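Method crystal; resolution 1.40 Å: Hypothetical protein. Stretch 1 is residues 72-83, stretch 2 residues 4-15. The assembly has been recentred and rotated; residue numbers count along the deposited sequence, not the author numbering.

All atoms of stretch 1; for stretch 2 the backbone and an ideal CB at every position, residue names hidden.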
# COMPACT_ATOMS: atom_id res chain seq x y z
N PRO D 72 2.46 20.41 16.64
CA PRO D 72 3.51 19.88 17.51
C PRO D 72 4.30 18.72 16.92
O PRO D 72 5.36 18.40 17.46
CB PRO D 72 2.75 19.46 18.80
CG PRO D 72 1.35 19.66 18.53
CD PRO D 72 1.10 20.27 17.21
N PHE D 73 3.82 18.11 15.84
CA PHE D 73 4.60 17.10 15.12
C PHE D 73 5.70 17.71 14.25
O PHE D 73 6.53 16.98 13.70
CB PHE D 73 3.66 16.24 14.28
CG PHE D 73 2.69 17.04 13.45
CD1 PHE D 73 3.08 17.57 12.22
CD2 PHE D 73 1.38 17.28 13.89
CE1 PHE D 73 2.21 18.33 11.46
CE2 PHE D 73 0.50 18.02 13.11
CZ PHE D 73 0.92 18.54 11.89
N ILE D 74 5.71 19.03 14.08
CA ILE D 74 6.83 19.69 13.38
C ILE D 74 7.88 20.00 14.44
O ILE D 74 7.76 20.97 15.19
CB ILE D 74 6.36 20.96 12.63
CG1 ILE D 74 5.33 20.56 11.54
CG2 ILE D 74 7.57 21.72 12.04
CD1 ILE D 74 4.73 21.73 10.72
N GLN D 75 8.87 19.12 14.54
CA GLN D 75 9.84 19.15 15.63
C GLN D 75 11.25 19.53 15.20
O GLN D 75 12.18 19.55 16.03
CB GLN D 75 9.83 17.79 16.36
CG GLN D 75 8.53 17.61 17.16
CD GLN D 75 8.34 16.24 17.73
OE1 GLN D 75 9.27 15.45 17.85
NE2 GLN D 75 7.10 15.94 18.12
N SER D 76 11.41 19.82 13.91
CA SER D 76 12.62 20.41 13.38
C SER D 76 12.22 21.21 12.16
O SER D 76 11.15 20.97 11.56
CB SER D 76 13.61 19.30 12.94
OG SER D 76 13.17 18.61 11.75
N PHE D 77 13.04 22.19 11.78
CA PHE D 77 12.81 22.86 10.52
C PHE D 77 14.10 23.46 10.02
O PHE D 77 15.00 23.76 10.83
CB PHE D 77 11.69 23.93 10.63
CG PHE D 77 11.95 25.00 11.67
CD1 PHE D 77 12.66 26.17 11.39
CD2 PHE D 77 11.38 24.88 12.92
CE1 PHE D 77 12.85 27.16 12.36
CE2 PHE D 77 11.56 25.88 13.90
CZ PHE D 77 12.30 27.02 13.61
N SER D 78 14.18 23.65 8.71
CA SER D 78 15.27 24.37 8.09
C SER D 78 14.79 25.79 7.79
O SER D 78 13.64 25.99 7.36
CB SER D 78 15.66 23.72 6.77
OG SER D 78 15.91 22.33 6.97
N LEU D 79 15.63 26.76 8.07
CA LEU D 79 15.31 28.17 7.77
C LEU D 79 16.54 28.79 7.15
O LEU D 79 17.62 28.87 7.79
CB LEU D 79 14.93 28.89 9.06
CG LEU D 79 14.49 30.36 8.84
CD1 LEU D 79 13.22 30.48 8.02
CD2 LEU D 79 14.30 31.04 10.19
N LEU D 80 16.40 29.23 5.91
CA LEU D 80 17.55 29.77 5.20
C LEU D 80 17.14 30.94 4.34
O LEU D 80 16.00 31.00 3.88
CB LEU D 80 18.20 28.69 4.33
CG LEU D 80 17.27 27.98 3.36
CD1 LEU D 80 17.61 28.39 1.93
CD2 LEU D 80 17.50 26.50 3.52
N SER D 81 18.07 31.84 4.07
CA SER D 81 17.77 33.03 3.30
C SER D 81 18.12 32.88 1.83
O SER D 81 18.89 32.00 1.44
CB SER D 81 18.55 34.22 3.87
OG SER D 81 19.93 33.99 3.67
N LEU D 82 17.62 33.81 1.01
CA LEU D 82 18.05 33.88 -0.39
C LEU D 82 19.57 34.03 -0.47
O LEU D 82 20.20 33.35 -1.29
CB LEU D 82 17.36 35.06 -1.09
CG LEU D 82 17.85 35.41 -2.51
CD1 LEU D 82 17.59 34.29 -3.52
CD2 LEU D 82 17.26 36.76 -3.00
N GLU D 83 20.16 34.90 0.35
CA GLU D 83 21.62 35.07 0.36
C GLU D 83 22.32 33.73 0.60
O GLU D 83 23.28 33.38 -0.10
CB GLU D 83 22.04 36.08 1.43
CG GLU D 83 23.55 36.30 1.55
CD GLU D 83 23.93 37.51 2.40
OE1 GLU D 83 23.03 38.20 2.93
OE2 GLU D 83 25.14 37.79 2.51
N UNK D 4 15.13 43.64 4.88
CA UNK D 4 14.02 42.75 4.48
C UNK D 4 14.59 41.57 3.71
O UNK D 4 15.13 41.72 2.60
CB UNK D 4 12.98 43.49 3.63
N UNK D 5 14.47 40.39 4.30
CA UNK D 5 15.13 39.19 3.79
C UNK D 5 14.07 38.17 3.44
O UNK D 5 13.11 38.02 4.18
CB UNK D 5 16.12 38.62 4.81
N UNK D 6 14.26 37.49 2.32
CA UNK D 6 13.40 36.43 1.90
C UNK D 6 13.99 35.11 2.41
O UNK D 6 15.19 34.83 2.24
CB UNK D 6 13.23 36.43 0.38
N UNK D 7 13.13 34.32 3.03
CA UNK D 7 13.47 33.05 3.68
C UNK D 7 12.70 31.89 3.10
O UNK D 7 11.56 32.06 2.64
CB UNK D 7 13.21 33.13 5.18
N UNK D 8 13.33 30.71 3.12
CA UNK D 8 12.66 29.44 2.89
C UNK D 8 12.62 28.72 4.23
O UNK D 8 13.63 28.60 4.93
CB UNK D 8 13.37 28.61 1.82
N UNK D 9 11.43 28.25 4.55
CA UNK D 9 11.15 27.47 5.74
C UNK D 9 10.73 26.08 5.28
O UNK D 9 9.69 25.94 4.63
CB UNK D 9 10.07 28.13 6.61
N UNK D 10 11.55 25.08 5.57
CA UNK D 10 11.32 23.71 5.09
C UNK D 10 11.08 22.81 6.27
O UNK D 10 11.82 22.86 7.25
CB UNK D 10 12.50 23.20 4.26
N UNK D 11 10.05 21.98 6.18
CA UNK D 11 9.76 21.06 7.28
C UNK D 11 9.66 19.64 6.73
O UNK D 11 9.36 19.42 5.58
CB UNK D 11 8.47 21.45 8.00
N UNK D 12 9.97 18.67 7.59
CA UNK D 12 9.87 17.27 7.20
C UNK D 12 8.67 16.62 7.86
O UNK D 12 8.17 17.10 8.90
CB UNK D 12 11.15 16.51 7.56
N UNK D 13 8.22 15.53 7.26
CA UNK D 13 7.29 14.63 7.89
C UNK D 13 5.82 15.01 7.84
O UNK D 13 5.02 14.35 8.48
CB UNK D 13 7.70 14.47 9.36
N UNK D 14 5.46 16.05 7.08
CA UNK D 14 4.06 16.48 7.08
C UNK D 14 3.25 15.93 5.91
O UNK D 14 3.81 15.56 4.87
CB UNK D 14 3.99 18.01 7.06
N UNK D 15 1.94 15.88 6.11
CA UNK D 15 1.00 15.48 5.06
C UNK D 15 1.34 14.15 4.41
O UNK D 15 1.29 14.00 3.19
CB UNK D 15 0.94 16.56 3.98

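The two backbones run antiparallel, their axes at 157° with a closest approach of 4.6 Å, so register can be assigned before any side chain of stretch 2 is known.

Position 4 has nothing of stretch 1 within 5.5 Å of its ideal CB, so the contact sets no preference. It is Met4, modelled as selenomethionine.

At position 5 the CB points sideways, 5.1 Å from Ser81 CB; a short or branched side chain could bridge that gap. Thr5 does so, with CG2 3.6 Å from Ser81 CB.

Position 6 also points sideways, its CB 4.6 Å from Leu82 CB, and stretch 1 offers no charge nearby, so any side chain with an aliphatic base would suit. Arg6 has a guanidinium that leads away to partners elsewhere in the structure. Its backbone does more here: Leu82 N donates to Arg6 O at 2.9 Å, extending the pairing to the first turn of the helix.

Position 7 is a non-hydrogen-bonded partner of Ser81. Its CB lies 3.9 Å from Leu79 CD1 and 4.9 Å from Ser81 CA, on the face carrying those two side chains, which would suit an aliphatic or aromatic group. Tyr7 has chi1 of -70° (m), placing its ring beside Ser81, with CE2 4.1 Å from Ser81 CB; Leu79 CD1 packs on Tyr7 CB.

Position 8 is hydrogen-bonded to Leu80 in both directions, and its CB shares a face with the Leu80 side chain. Apolar groups suit it, and a small one would suffice for contact. Ala8 CB sits 4.2 Å from Leu80 CG. The bonds are Ala8 N to Leu80 O (2.8 Å, 167°) and Leu80 N to Ala8 O (3.0 Å, 162°).

Position 9 returns to the Leu79 face, its CB 4.2 Å from Leu79 CD1. The Phe77 ring lies within reach, favouring a longer aliphatic chain. Leu9 (chi1 t, chi2 p) brings CD1 3.6 Å from Phe77 CD1, an oblique approach to the ring.

Position 10 pairs with Ser78, its CB 4.1 Å from Ser78 CB, and Leu80 lies on the same face; several apolar residues would fit. Leu10 extends CD1 to 4.5 Å from Leu80 CD2. Leu10 N to Ser78 O and Ser78 N to Leu10 O, both 2.9 Å, close the ladder.

The ideal CB at position 11 is 4.1 Å from Ile74 CG2 and 4.8 Å from Phe77 CB, an apolar corner suited to a branched aliphatic. Val11 fills it: CG1 is 3.7 Å from Ile74 CG2 and 3.8 Å from Phe77 CB.

The ideal CB at position 12 lies 5.1 Å from Ser76 OG, leaving many options. Arg12 CG lies 3.9 Å from Ser76 OG, while water 2 donates to both Arg12 O and Ser76 O (2.9 Å each).

Position 13 has phi of 81°, which favours glycine; it is Gly13.

Position 14 has Phe73 CE1 4.8 Å from its CB, inviting an aliphatic. Ile14 CG2 lies at the edge of the Phe73 ring, 3.9 Å from Phe73 CE1, and also packs 3.8 Å from Ile74 CG1.

Nothing of stretch 1 lies within 5.5 Å of the ideal CB at position 15, but phi/psi of 53/42 is a conformation glycine and asparagine tolerate best; Asn15 bonds elsewhere in the structure.

Stretch 2 4-15: MTRYALLVRGIN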
# COMPACT_ATOMS: atom_id res chain seq x y z
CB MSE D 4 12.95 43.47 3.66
CG MSE D 4 11.98 44.33 4.48
SE MSE D 4 10.44 43.36 5.28
CE MSE D 4 9.20 43.44 3.75
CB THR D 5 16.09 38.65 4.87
OG1 THR D 5 17.07 39.65 5.15
CG2 THR D 5 16.79 37.34 4.46
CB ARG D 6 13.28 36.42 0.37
CG ARG D 6 12.22 35.50 -0.18
CD ARG D 6 10.85 36.17 -0.15
NE ARG D 6 9.80 35.33 -0.70
CZ ARG D 6 8.52 35.44 -0.34
NH1 ARG D 6 7.60 34.67 -0.89
NH2 ARG D 6 8.17 36.33 0.59
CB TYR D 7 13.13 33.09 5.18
CG TYR D 7 14.02 34.00 5.98
CD1 TYR D 7 13.65 35.32 6.26
CD2 TYR D 7 15.26 33.55 6.44
CE1 TYR D 7 14.47 36.15 6.97
CE2 TYR D 7 16.10 34.38 7.18
CZ TYR D 7 15.70 35.69 7.44
OH TYR D 7 16.49 36.57 8.16
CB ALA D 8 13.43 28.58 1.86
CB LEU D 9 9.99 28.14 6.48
CG LEU D 9 9.40 27.41 7.69
CD1 LEU D 9 10.45 27.14 8.78
CD2 LEU D 9 8.23 28.26 8.26
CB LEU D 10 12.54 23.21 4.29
CG LEU D 10 13.09 24.19 3.25
CD1 LEU D 10 14.32 23.50 2.63
CD2 LEU D 10 12.06 24.57 2.20
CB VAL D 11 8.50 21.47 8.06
CG1 VAL D 11 8.65 22.87 8.68
CG2 VAL D 11 7.28 21.43 7.18
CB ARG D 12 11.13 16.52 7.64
CG ARG D 12 11.27 16.46 9.16
CD ARG D 12 11.82 15.15 9.75
NE ARG D 12 11.66 13.96 8.93
CZ ARG D 12 10.81 12.96 9.16
NH1 ARG D 12 10.80 11.93 8.33
NH2 ARG D 12 9.99 12.98 10.20
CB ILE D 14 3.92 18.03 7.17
CG1 ILE D 14 4.37 18.77 5.89
CG2 ILE D 14 4.63 18.57 8.40
CD1 ILE D 14 3.83 20.21 5.83
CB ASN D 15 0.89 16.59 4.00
CG ASN D 15 0.23 17.83 4.56
OD1 ASN D 15 -0.68 17.74 5.38
ND2 ASN D 15 0.73 18.99 4.17
O HOH W 1 12.51 19.63 9.02
O HOH W 2 9.51 18.71 10.96
O HOH W 3 6.56 16.19 11.00
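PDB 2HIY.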